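Local coordinates for amphoterin-induced protein 1 (Mus musculus, PDB 2XOT) that promotes growth and fasciculation of neurites and may mediate homophilic and heterophilic cell-cell interaction, forming dimers through its leucine-rich repeat region, at residues L69-N74 against R91-S96; Q139-S144 against M166-S171. All coordinates share one frame; numbering follows the deposited sequence.

Interaction 1. Residues L69-N74 against R91-S96; sequences LLLSHN and RYLDLS
L69 and L93 both hold CG anti to the backbone N (chi1 175° and 176°), and this lays their side chains side by side, pointing the same way. L69 CG lies 3.8 Å from L93 CD1. L71 and L95 turn differently, with CG anti to the carbonyl carbon, and again run alongside each other. Here L71 CB meets L95 CD2 at 4.0 Å. These are matching leucines of LRR 2 and LRR 3, packed side by side in the apolar core of the solenoid.

The face that carries L70 and D94 is more polar. D94 has CG anti to its backbone N (chi1 -169°), which sets the carboxylate beside S72, with OD2 3.6 Å from S72 CB. One water donates to D94 OD2 at 2.9 Å and also lies in short contact with S72 OG. D94 OD1 takes S96 OG on its syn lone pair and S96 N at 3.0 Å; the bond from S96 N closes an Asx turn. Two donors on one oxygen should limit rotation of the carboxylate. An alanine here would probably leave both S96 donors without their acceptor, and the water without D94 OD2.

The backbones pair in parallel, with D94 N to L69 O at 3.0 Å and L71 N to D94 O at 2.8 Å. Beyond the strands, H73 N still reaches S96 O at 3.2 Å.

N74 carries the connection on to LRR 1, bonding L46 O through ND2 and L51 N through OD1. Y92 packs on L43 of the second subunit. Within the chain, strand 68-70 lies between strands 43-45 and 92-94, and the L93 side chain touches L117 of strand 116-118, the next strand in the sheet.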
loop_
_atom_site.group_PDB
_atom_site.type_symbol
_atom_site.label_atom_id
_atom_site.label_comp_id
_atom_site.label_asym_id
_atom_site.label_seq_id
_atom_site.Cartn_x
_atom_site.Cartn_y
_atom_site.Cartn_z
ATOM N N LEU B 69 -6.148 -9.412 -5.490
ATOM C CA LEU B 69 -6.696 -10.400 -6.400
ATOM C C LEU B 69 -6.460 -9.857 -7.801
ATOM O O LEU B 69 -7.043 -8.844 -8.188
ATOM C CB LEU B 69 -8.175 -10.596 -6.113
ATOM C CG LEU B 69 -8.925 -11.517 -7.074
ATOM C CD1 LEU B 69 -8.188 -12.837 -7.274
ATOM C CD2 LEU B 69 -10.320 -11.744 -6.526
ATOM N N LEU B 70 -5.552 -10.499 -8.521
ATOM C CA LEU B 70 -5.110 -10.035 -9.811
ATOM C C LEU B 70 -5.713 -10.957 -10.858
ATOM O O LEU B 70 -5.308 -12.117 -10.940
ATOM C CB LEU B 70 -3.580 -10.096 -9.894
ATOM C CG LEU B 70 -2.762 -8.973 -9.244
ATOM C CD1 LEU B 70 -3.425 -8.336 -8.065
ATOM C CD2 LEU B 70 -1.329 -9.468 -8.895
ATOM N N LEU B 71 -6.644 -10.422 -11.653
ATOM C CA LEU B 71 -7.367 -11.185 -12.680
ATOM C C LEU B 71 -7.269 -10.575 -14.078
ATOM O O LEU B 71 -8.070 -10.898 -14.955
ATOM C CB LEU B 71 -8.831 -11.303 -12.268
ATOM C CG LEU B 71 -9.071 -12.260 -11.094
ATOM C CD1 LEU B 71 -10.339 -11.886 -10.370
ATOM C CD2 LEU B 71 -9.113 -13.754 -11.562
ATOM N N SER B 72 -6.314 -9.680 -14.291
ATOM C CA SER B 72 -6.189 -9.000 -15.585
ATOM C C SER B 72 -5.805 -9.966 -16.688
ATOM O O SER B 72 -5.287 -11.040 -16.417
ATOM C CB SER B 72 -5.157 -7.869 -15.516
ATOM O OG SER B 72 -3.838 -8.376 -15.437
ATOM N N HIS B 73 -6.066 -9.574 -17.928
ATOM C CA HIS B 73 -5.677 -10.347 -19.108
ATOM C C HIS B 73 -6.260 -11.759 -19.076
ATOM O O HIS B 73 -5.566 -12.756 -19.275
ATOM C CB HIS B 73 -4.154 -10.357 -19.288
ATOM C CG HIS B 73 -3.607 -9.038 -19.702
ATOM N ND1 HIS B 73 -3.757 -8.543 -20.980
ATOM C CD2 HIS B 73 -2.950 -8.087 -19.002
ATOM C CE1 HIS B 73 -3.200 -7.347 -21.051
ATOM N NE2 HIS B 73 -2.698 -7.052 -19.865
ATOM N N ASN B 74 -7.556 -11.816 -18.806
ATOM C CA ASN B 74 -8.319 -13.045 -18.949
ATOM C C ASN B 74 -9.417 -12.742 -19.971
ATOM O O ASN B 74 -9.314 -11.733 -20.680
ATOM C CB ASN B 74 -8.864 -13.457 -17.579
ATOM C CG ASN B 74 -7.866 -14.255 -16.793
ATOM O OD1 ASN B 74 -7.698 -15.434 -17.042
ATOM N ND2 ASN B 74 -7.195 -13.624 -15.839
ATOM N N ARG B 91 -8.343 -5.546 -0.591
ATOM C CA ARG B 91 -7.992 -4.116 -0.757
ATOM C C ARG B 91 -7.736 -3.692 -2.206
ATOM O O ARG B 91 -7.972 -2.557 -2.557
ATOM C CB ARG B 91 -6.725 -3.805 0.028
ATOM C CG ARG B 91 -6.875 -3.990 1.498
ATOM C CD ARG B 91 -5.538 -3.968 2.193
ATOM N NE ARG B 91 -5.736 -4.345 3.588
ATOM C CZ ARG B 91 -4.766 -4.498 4.477
ATOM N NH1 ARG B 91 -3.496 -4.274 4.146
ATOM N NH2 ARG B 91 -5.083 -4.864 5.717
ATOM N N TYR B 92 -7.238 -4.597 -3.038
ATOM C CA TYR B 92 -6.789 -4.270 -4.395
ATOM C C TYR B 92 -7.338 -5.346 -5.344
ATOM O O TYR B 92 -7.096 -6.535 -5.122
ATOM C CB TYR B 92 -5.247 -4.272 -4.451
ATOM C CG TYR B 92 -4.597 -3.715 -5.734
ATOM C CD1 TYR B 92 -4.072 -2.433 -5.763
ATOM C CD2 TYR B 92 -4.472 -4.489 -6.890
ATOM C CE1 TYR B 92 -3.453 -1.925 -6.911
ATOM C CE2 TYR B 92 -3.869 -3.980 -8.055
ATOM C CZ TYR B 92 -3.365 -2.700 -8.048
ATOM O OH TYR B 92 -2.761 -2.195 -9.182
ATOM N N LEU B 93 -8.074 -4.927 -6.371
ATOM C CA LEU B 93 -8.711 -5.860 -7.324
ATOM C C LEU B 93 -8.420 -5.404 -8.747
ATOM O O LEU B 93 -8.841 -4.331 -9.143
ATOM C CB LEU B 93 -10.235 -5.944 -7.088
ATOM C CG LEU B 93 -11.094 -6.791 -8.057
ATOM C CD1 LEU B 93 -10.661 -8.272 -8.103
ATOM C CD2 LEU B 93 -12.589 -6.707 -7.666
ATOM N N ASP B 94 -7.721 -6.227 -9.521
ATOM C CA ASP B 94 -7.423 -5.920 -10.937
ATOM C C ASP B 94 -8.276 -6.790 -11.889
ATOM O O ASP B 94 -8.068 -8.012 -11.989
ATOM C CB ASP B 94 -5.937 -6.138 -11.191
ATOM C CG ASP B 94 -5.478 -5.607 -12.530
ATOM O OD1 ASP B 94 -6.327 -5.170 -13.342
ATOM O OD2 ASP B 94 -4.240 -5.644 -12.776
ATOM N N LEU B 95 -9.221 -6.135 -12.568
ATOM C CA LEU B 95 -10.119 -6.745 -13.563
ATOM C C LEU B 95 -9.903 -6.116 -14.930
ATOM O O LEU B 95 -10.754 -6.218 -15.811
ATOM C CB LEU B 95 -11.571 -6.573 -13.110
ATOM C CG LEU B 95 -12.017 -7.585 -12.027
ATOM C CD1 LEU B 95 -13.389 -7.198 -11.408
ATOM C CD2 LEU B 95 -12.080 -9.026 -12.570
ATOM N N SER B 96 -8.747 -5.469 -15.101
ATOM C CA SER B 96 -8.400 -4.795 -16.336
ATOM C C SER B 96 -8.103 -5.813 -17.423
ATOM O O SER B 96 -7.734 -6.932 -17.127
ATOM C CB SER B 96 -7.169 -3.893 -16.141
ATOM O OG SER B 96 -6.003 -4.649 -15.810
HETATM O O HOH W 1 -3.275 -8.371 -12.955
#

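Interaction 2. Residues Q139-S144 against M166-S171; sequences QKLYLS and MLLDLS
K140, L141 and Y142 pair in parallel with L167, L168 and D169; the axes of strands 140-142 and 167-169 approach to 4.7 Å, their directions 4° apart. This is the step from LRR 5 to LRR 6 in the parallel sheet of a leucine-rich repeat solenoid, where Q139 O accepts from both M166 N and L167 N, and L141 N then bonds L167 O at 2.8 Å.

The main side-chain meeting is diagonal across the strands. L167, the bridge partner of K140, reaches the ring of Y142 two residues further along. L167 CG is anti to the backbone N (chi1 -171°), which carries its methyls to that ring. L167 CD2 sits over one face of the Y142 ring, 3.8 Å from the centroid and 14° off the ring normal. This is a CH-pi contact. The other methyl, L167 CD1, touches the hydroxyl end, 3.4 Å from Y142 OH. That hydroxyl is hydrogen-bonded to N21 of the second subunit, so the tyrosine packs within its chain and bonds across the dimer. D169 OD2 does likewise, bonding S20 of the second subunit. The same D169 OD2 lies 3.7 Å from Y142 CD1.

The opposite face of the sheet is leucine. L141 and L168 lie side by side, with L141 CD2 3.8 Å from L168 CD1. L143 stands next along, its CB touching L170 CD2, and its carbonyl oxygen accepts from N173 ND2.

D169 OD1 has two donors within its own segment. S171 OG meets its syn lone pair, while S171 N comes from above the carboxylate plane, 3.1 Å from D169 OD1, and closes an Asx turn.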
loop_
_atom_site.group_PDB
_atom_site.type_symbol
_atom_site.label_atom_id
_atom_site.label_comp_id
_atom_site.label_asym_id
_atom_site.label_seq_id
_atom_site.Cartn_x
_atom_site.Cartn_y
_atom_site.Cartn_z
ATOM N N GLN B 139 -10.749 4.291 -3.004
ATOM C CA GLN B 139 -9.967 5.506 -3.257
ATOM C C GLN B 139 -9.664 5.768 -4.753
ATOM O O GLN B 139 -9.618 6.923 -5.192
ATOM C CB GLN B 139 -8.678 5.458 -2.445
ATOM C CG GLN B 139 -8.919 5.457 -0.943
ATOM C CD GLN B 139 -7.636 5.406 -0.121
ATOM O OE1 GLN B 139 -6.545 5.399 -0.669
ATOM N NE2 GLN B 139 -7.773 5.393 1.216
ATOM N N LYS B 140 -9.480 4.710 -5.531
ATOM C CA LYS B 140 -9.073 4.833 -6.940
ATOM C C LYS B 140 -9.897 3.893 -7.831
ATOM O O LYS B 140 -9.913 2.693 -7.601
ATOM C CB LYS B 140 -7.589 4.472 -7.112
ATOM C CG LYS B 140 -6.603 5.312 -6.288
ATOM C CD LYS B 140 -5.221 4.699 -6.301
ATOM C CE LYS B 140 -4.268 5.426 -5.374
ATOM N NZ LYS B 140 -2.856 4.903 -5.565
ATOM N N LEU B 141 -10.553 4.437 -8.843
ATOM C CA LEU B 141 -11.312 3.639 -9.805
ATOM C C LEU B 141 -10.866 3.937 -11.239
ATOM O O LEU B 141 -11.097 5.039 -11.764
ATOM C CB LEU B 141 -12.802 3.924 -9.650
ATOM C CG LEU B 141 -13.818 3.272 -10.584
ATOM C CD1 LEU B 141 -13.739 1.716 -10.538
ATOM C CD2 LEU B 141 -15.242 3.808 -10.226
ATOM N N TYR B 142 -10.273 2.929 -11.881
ATOM C CA TYR B 142 -9.703 3.077 -13.226
ATOM C C TYR B 142 -10.642 2.428 -14.248
ATOM O O TYR B 142 -10.849 1.229 -14.220
ATOM C CB TYR B 142 -8.340 2.414 -13.308
ATOM C CG TYR B 142 -7.197 3.094 -12.543
ATOM C CD1 TYR B 142 -6.257 3.872 -13.210
ATOM C CD2 TYR B 142 -7.029 2.913 -11.181
ATOM C CE1 TYR B 142 -5.200 4.464 -12.537
ATOM C CE2 TYR B 142 -5.956 3.505 -10.488
ATOM C CZ TYR B 142 -5.073 4.296 -11.172
ATOM O OH TYR B 142 -4.007 4.882 -10.529
ATOM N N LEU B 143 -11.184 3.247 -15.140
ATOM C CA LEU B 143 -12.190 2.863 -16.116
ATOM C C LEU B 143 -11.798 3.296 -17.524
ATOM O O LEU B 143 -12.642 3.341 -18.431
ATOM C CB LEU B 143 -13.534 3.492 -15.717
ATOM C CG LEU B 143 -14.338 2.708 -14.668
ATOM C CD1 LEU B 143 -15.377 3.610 -13.964
ATOM C CD2 LEU B 143 -15.020 1.480 -15.340
ATOM N N SER B 144 -10.523 3.595 -17.726
ATOM C CA SER B 144 -10.045 4.031 -19.043
ATOM C C SER B 144 -10.132 2.888 -20.048
ATOM O O SER B 144 -10.238 1.734 -19.666
ATOM C CB SER B 144 -8.609 4.534 -18.956
ATOM O OG SER B 144 -7.748 3.455 -18.660
ATOM N N MET B 166 -10.831 9.478 -4.774
ATOM C CA MET B 166 -9.914 10.568 -5.051
ATOM C C MET B 166 -9.227 10.427 -6.428
ATOM O O MET B 166 -8.478 11.320 -6.830
ATOM C CB MET B 166 -8.829 10.508 -4.021
ATOM C CG MET B 166 -7.855 9.350 -4.361
ATOM S SD MET B 166 -6.455 9.445 -3.385
ATOM C CE MET B 166 -5.387 10.492 -4.367
ATOM N N LEU B 167 -9.430 9.287 -7.104
ATOM C CA LEU B 167 -8.954 9.075 -8.476
ATOM C C LEU B 167 -10.025 8.325 -9.254
ATOM O O LEU B 167 -10.416 7.217 -8.873
ATOM C CB LEU B 167 -7.643 8.289 -8.502
ATOM C CG LEU B 167 -6.877 8.151 -9.842
ATOM C CD1 LEU B 167 -5.418 7.823 -9.549
ATOM C CD2 LEU B 167 -7.462 7.116 -10.851
ATOM N N LEU B 168 -10.524 8.958 -10.305
ATOM C CA LEU B 168 -11.501 8.389 -11.208
ATOM C C LEU B 168 -10.991 8.623 -12.636
ATOM O O LEU B 168 -11.026 9.744 -13.157
ATOM C CB LEU B 168 -12.854 9.057 -10.996
ATOM C CG LEU B 168 -13.976 8.643 -11.943
ATOM C CD1 LEU B 168 -14.218 7.133 -11.856
ATOM C CD2 LEU B 168 -15.246 9.404 -11.656
ATOM N N ASP B 169 -10.502 7.558 -13.261
ATOM C CA ASP B 169 -9.897 7.642 -14.593
ATOM C C ASP B 169 -10.923 7.229 -15.636
ATOM O O ASP B 169 -11.284 6.057 -15.743
ATOM C CB ASP B 169 -8.662 6.753 -14.652
ATOM C CG ASP B 169 -7.909 6.879 -15.948
ATOM O OD1 ASP B 169 -8.260 7.734 -16.793
ATOM O OD2 ASP B 169 -6.967 6.093 -16.123
ATOM N N LEU B 170 -11.419 8.218 -16.369
ATOM C CA LEU B 170 -12.375 8.005 -17.443
ATOM C C LEU B 170 -11.747 8.373 -18.793
ATOM O O LEU B 170 -12.448 8.661 -19.762
ATOM C CB LEU B 170 -13.656 8.807 -17.171
ATOM C CG LEU B 170 -14.573 8.187 -16.084
ATOM C CD1 LEU B 170 -15.558 9.200 -15.466
ATOM C CD2 LEU B 170 -15.357 7.039 -16.679
ATOM N N SER B 171 -10.425 8.323 -18.864
ATOM C CA SER B 171 -9.731 8.670 -20.105
ATOM C C SER B 171 -9.974 7.592 -21.155
ATOM O O SER B 171 -10.274 6.455 -20.832
ATOM C CB SER B 171 -8.223 8.874 -19.855
ATOM O OG SER B 171 -7.589 7.713 -19.345
#

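Past the N-terminal strands and LRR 1, strand 68-70 opens interaction 1. The chain then makes one turn of the solenoid and returns at 92-94, where interaction 1 closes a loop of 16 residues. It continues through strand 116-118, the single strand between the two contacts in the sheet. Strand 140-142 opens interaction 2, and 166-171 closes it after a 21-residue loop. The loops follow in series and neither nest nor cross. The contact centres are 15 Å apart, and the two contacts do not touch. Interaction 1 ties LRR 2 to LRR 3, and interaction 2 ties LRR 5 to LRR 6. Both also reach the second subunit, in keeping with homodimerization through the repeats.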